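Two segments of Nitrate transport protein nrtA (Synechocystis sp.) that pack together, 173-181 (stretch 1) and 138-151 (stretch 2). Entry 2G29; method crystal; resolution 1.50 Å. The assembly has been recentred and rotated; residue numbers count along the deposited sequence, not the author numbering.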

# COMPACT_ATOMS: atom_id res chain seq x y z
N TYR A 173 12.09 -2.21 8.15
CA TYR A 173 11.82 -3.17 9.22
C TYR A 173 12.62 -4.46 9.02
O TYR A 173 13.22 -5.01 9.95
CB TYR A 173 10.30 -3.48 9.27
CG TYR A 173 9.86 -4.24 10.48
CD1 TYR A 173 9.32 -3.57 11.59
CD2 TYR A 173 10.10 -5.63 10.59
CE1 TYR A 173 9.03 -4.26 12.77
CE2 TYR A 173 9.84 -6.30 11.79
CZ TYR A 173 9.31 -5.62 12.87
OH TYR A 173 9.09 -6.21 14.12
N TRP A 174 12.62 -4.93 7.78
CA TRP A 174 13.32 -6.17 7.42
C TRP A 174 14.82 -6.01 7.62
O TRP A 174 15.48 -6.89 8.22
CB TRP A 174 12.96 -6.50 5.96
CG TRP A 174 13.76 -7.60 5.26
CD1 TRP A 174 13.72 -8.95 5.49
CD2 TRP A 174 14.60 -7.42 4.13
NE1 TRP A 174 14.48 -9.61 4.57
CE2 TRP A 174 15.04 -8.70 3.72
CE3 TRP A 174 15.04 -6.29 3.43
CZ2 TRP A 174 15.90 -8.87 2.62
CZ3 TRP A 174 15.87 -6.46 2.35
CH2 TRP A 174 16.31 -7.75 1.96
N LEU A 175 15.39 -4.89 7.16
CA LEU A 175 16.83 -4.68 7.28
C LEU A 175 17.21 -4.48 8.73
O LEU A 175 18.23 -5.01 9.18
CB LEU A 175 17.31 -3.50 6.42
CG LEU A 175 17.29 -3.83 4.91
CD1 LEU A 175 17.39 -2.56 4.06
CD2 LEU A 175 18.46 -4.77 4.57
N ALA A 176 16.39 -3.77 9.48
CA ALA A 176 16.68 -3.55 10.88
C ALA A 176 16.60 -4.85 11.68
O ALA A 176 17.42 -5.04 12.58
CB ALA A 176 15.73 -2.50 11.48
N ALA A 177 15.65 -5.72 11.38
CA ALA A 177 15.55 -7.00 12.11
C ALA A 177 16.84 -7.78 11.83
O ALA A 177 17.28 -8.58 12.67
CB ALA A 177 14.34 -7.81 11.62
N GLY A 178 17.42 -7.55 10.66
CA GLY A 178 18.68 -8.19 10.30
C GLY A 178 19.95 -7.48 10.80
O GLY A 178 21.07 -7.81 10.38
N GLY A 179 19.77 -6.50 11.68
CA GLY A 179 20.90 -5.76 12.23
C GLY A 179 21.49 -4.64 11.42
O GLY A 179 22.60 -4.19 11.73
N MET A 180 20.80 -4.15 10.39
CA MET A 180 21.34 -3.07 9.56
C MET A 180 20.60 -1.78 9.81
O MET A 180 19.38 -1.75 9.91
CB MET A 180 21.29 -3.47 8.09
CG MET A 180 22.34 -4.53 7.75
SD MET A 180 21.93 -5.38 6.22
CE MET A 180 20.83 -6.55 6.86
N GLU A 181 21.36 -0.70 9.92
CA GLU A 181 20.79 0.58 10.24
C GLU A 181 20.81 1.61 9.13
O GLU A 181 21.85 1.84 8.52
CB GLU A 181 21.50 1.16 11.46
CG GLU A 181 21.12 2.60 11.78
CD GLU A 181 21.65 3.04 13.12
OE1 GLU A 181 22.38 2.25 13.77
OE2 GLU A 181 21.33 4.17 13.53
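Stretch 2, residues 138-151: KVGTDAAPLKEAFA

Stretch 2 wraps across the C-terminal end of the stretch 1 helix and the loop that follows it, a largely apolar contact built around Trp174, Ala143 and Met180 and fastened by two direct hydrogen bonds and one bridging water. The two stretches belong to the same chain and together bury 508 Å² of surface. Residues 173-177 are the last part of a helix that begins earlier in the chain; the backbone then turns off, Gly178 being the first residue to leave helical phi/psi. Stretch 2 begins as an irregular loop, passes through a type I beta turn from Ala143 to Leu146, closed by Leu146 N to Ala143 O at 2.9 Å, and continues into a helix that includes Lys147 and Phe150. The axes of the two helices run nearly at right angles, 101° between their N-to-C directions, and come no closer than 12.0 Å, so the axes are well apart, and the contact is made by side chains of both helices together with the loop and turn backbone.

The loop of stretch 2 runs along the edge of the Trp174 indole, whose chi1 is t (169°). Trp174 NE1 donates a hydrogen bond to Gly140 O at 3.1 Å, near the plane of the ring, and Val139 CG1 also lies at the edge, 3.9 Å from Trp174 CZ2. Ala143 then turns its methyl over one face of the indole: its CB stands 3.7 Å from the centroid of the five-membered ring, 15° off the normal, a CH-pi contact. Leu146 CD1 approaches Trp174 CH2 to 3.5 Å. A water ties the backbones together here, donating to Thr141 O and to Trp174 O, each at 2.8 Å, and accepting from Ala143 N at 3.0 Å.

The CA atoms come nearest where the stretch 1 helix ends, with Gly178 CA 4.1 Å from Ala144 CA. Gly178 permits this approach: an ideal CB would point toward stretch 2 and clash with Ala143 CB at 2.8 Å and Ala144 N at 2.9 Å. In its absence Ala144 CA reaches Gly178 O at 3.4 Å in a CA-H...O contact, while Asp142 OD1 holds the turn from within stretch 2, accepting from Ala144 N at 3.0 Å. Gly179 has phi/psi of 82/15, where a side chain would jam against the preceding carbonyl O; its own O accepts a hydrogen bond from Lys147 NZ at 3.2 Å.

Beyond the glycines, the CA-to-CB bond of Met180 points toward stretch 2, and the side chain packs against Ala143, Leu146, Lys147 and Phe150 in an m, t, m conformation. Met180 CE lies 3.0 Å from Ala143 O and 3.8 Å from Ala143 CB, and Met180 SD is 3.6 Å from Lys147 N and 3.9 Å from Leu146 CB. The sulfur also meets the Phe150 ring obliquely, with SD 4.9 Å from its centroid. Leu175 completes the apolar patch, its CD2 lying 4.1 Å from Leu146 CD1 and 4.2 Å from Phe150 CE1.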

# COMPACT_ATOMS: atom_id res chain seq x y z
N LYS A 138 21.05 -16.46 -1.17
CA LYS A 138 19.70 -17.01 -1.02
C LYS A 138 18.94 -16.38 0.16
O LYS A 138 18.41 -17.08 1.03
CB LYS A 138 19.80 -18.53 -0.85
CG LYS A 138 20.40 -19.21 -2.08
CD LYS A 138 20.57 -20.70 -1.87
CE LYS A 138 21.06 -21.38 -3.15
NZ LYS A 138 21.09 -22.86 -2.99
N VAL A 139 18.88 -15.05 0.16
CA VAL A 139 18.26 -14.35 1.26
C VAL A 139 16.74 -14.43 1.28
O VAL A 139 16.10 -14.31 0.23
CB VAL A 139 18.69 -12.85 1.25
CG1 VAL A 139 18.04 -12.09 2.42
CG2 VAL A 139 20.24 -12.75 1.32
N GLY A 140 16.19 -14.67 2.47
CA GLY A 140 14.75 -14.72 2.68
C GLY A 140 14.33 -13.68 3.73
O GLY A 140 14.74 -12.53 3.65
N THR A 141 13.53 -14.07 4.72
CA THR A 141 13.08 -13.11 5.72
C THR A 141 14.21 -12.68 6.65
O THR A 141 14.11 -11.64 7.27
CB THR A 141 11.91 -13.66 6.57
OG1 THR A 141 12.34 -14.85 7.24
CG2 THR A 141 10.69 -13.99 5.67
N ASP A 142 15.28 -13.48 6.76
CA ASP A 142 16.42 -13.08 7.61
C ASP A 142 17.43 -12.30 6.75
O ASP A 142 18.19 -12.86 5.96
CB ASP A 142 17.06 -14.33 8.24
CG ASP A 142 18.28 -14.00 9.07
OD1 ASP A 142 18.56 -12.80 9.32
OD2 ASP A 142 18.99 -14.94 9.49
N ALA A 143 17.42 -10.99 6.93
CA ALA A 143 18.29 -10.10 6.18
C ALA A 143 19.75 -10.05 6.66
O ALA A 143 20.59 -9.46 5.99
CB ALA A 143 17.69 -8.67 6.20
N ALA A 144 20.06 -10.66 7.81
CA ALA A 144 21.41 -10.57 8.36
C ALA A 144 22.60 -10.83 7.42
O ALA A 144 23.61 -10.14 7.51
CB ALA A 144 21.53 -11.44 9.62
N PRO A 145 22.50 -11.83 6.52
CA PRO A 145 23.61 -12.10 5.60
C PRO A 145 23.98 -10.90 4.71
O PRO A 145 25.10 -10.80 4.18
CB PRO A 145 23.11 -13.28 4.77
CG PRO A 145 21.61 -13.23 4.91
CD PRO A 145 21.44 -12.83 6.36
N LEU A 146 23.04 -9.97 4.55
CA LEU A 146 23.33 -8.79 3.73
C LEU A 146 24.30 -7.82 4.39
O LEU A 146 24.87 -6.98 3.72
CB LEU A 146 22.02 -8.05 3.41
CG LEU A 146 21.05 -8.83 2.55
CD1 LEU A 146 19.77 -7.97 2.42
CD2 LEU A 146 21.62 -9.13 1.15
N LYS A 147 24.47 -7.93 5.69
CA LYS A 147 25.35 -6.99 6.39
C LYS A 147 26.79 -7.00 5.81
O LYS A 147 27.32 -5.95 5.41
CB LYS A 147 25.36 -7.34 7.88
CG LYS A 147 26.23 -6.44 8.72
CD LYS A 147 25.47 -5.97 9.96
CE LYS A 147 26.30 -5.01 10.77
NZ LYS A 147 25.67 -3.67 10.81
N GLU A 148 27.41 -8.17 5.77
CA GLU A 148 28.75 -8.29 5.23
C GLU A 148 28.78 -8.02 3.72
O GLU A 148 29.76 -7.50 3.19
CB GLU A 148 29.31 -9.69 5.48
CG GLU A 148 29.64 -10.02 6.94
CD GLU A 148 30.55 -11.23 7.06
OE1 GLU A 148 30.35 -12.21 6.29
OE2 GLU A 148 31.47 -11.22 7.91
N ALA A 149 27.70 -8.37 3.02
CA ALA A 149 27.68 -8.14 1.57
C ALA A 149 27.57 -6.66 1.21
O ALA A 149 28.22 -6.19 0.27
CB ALA A 149 26.51 -8.93 0.93
N PHE A 150 26.73 -5.93 1.95
CA PHE A 150 26.57 -4.50 1.71
C PHE A 150 27.89 -3.76 1.98
O PHE A 150 28.18 -2.73 1.38
CB PHE A 150 25.46 -3.92 2.59
CG PHE A 150 24.07 -4.08 2.03
CD1 PHE A 150 23.00 -3.42 2.65
CD2 PHE A 150 23.81 -4.87 0.92
CE1 PHE A 150 21.70 -3.55 2.17
CE2 PHE A 150 22.49 -5.01 0.43
CZ PHE A 150 21.46 -4.35 1.05
N ALA A 151 28.68 -4.30 2.91
CA ALA A 151 29.96 -3.68 3.25
C ALA A 151 30.91 -3.62 2.05
O ALA A 151 31.82 -2.77 1.99
CB ALA A 151 30.61 -4.42 4.41
O HOH W 1 15.41 -9.64 8.67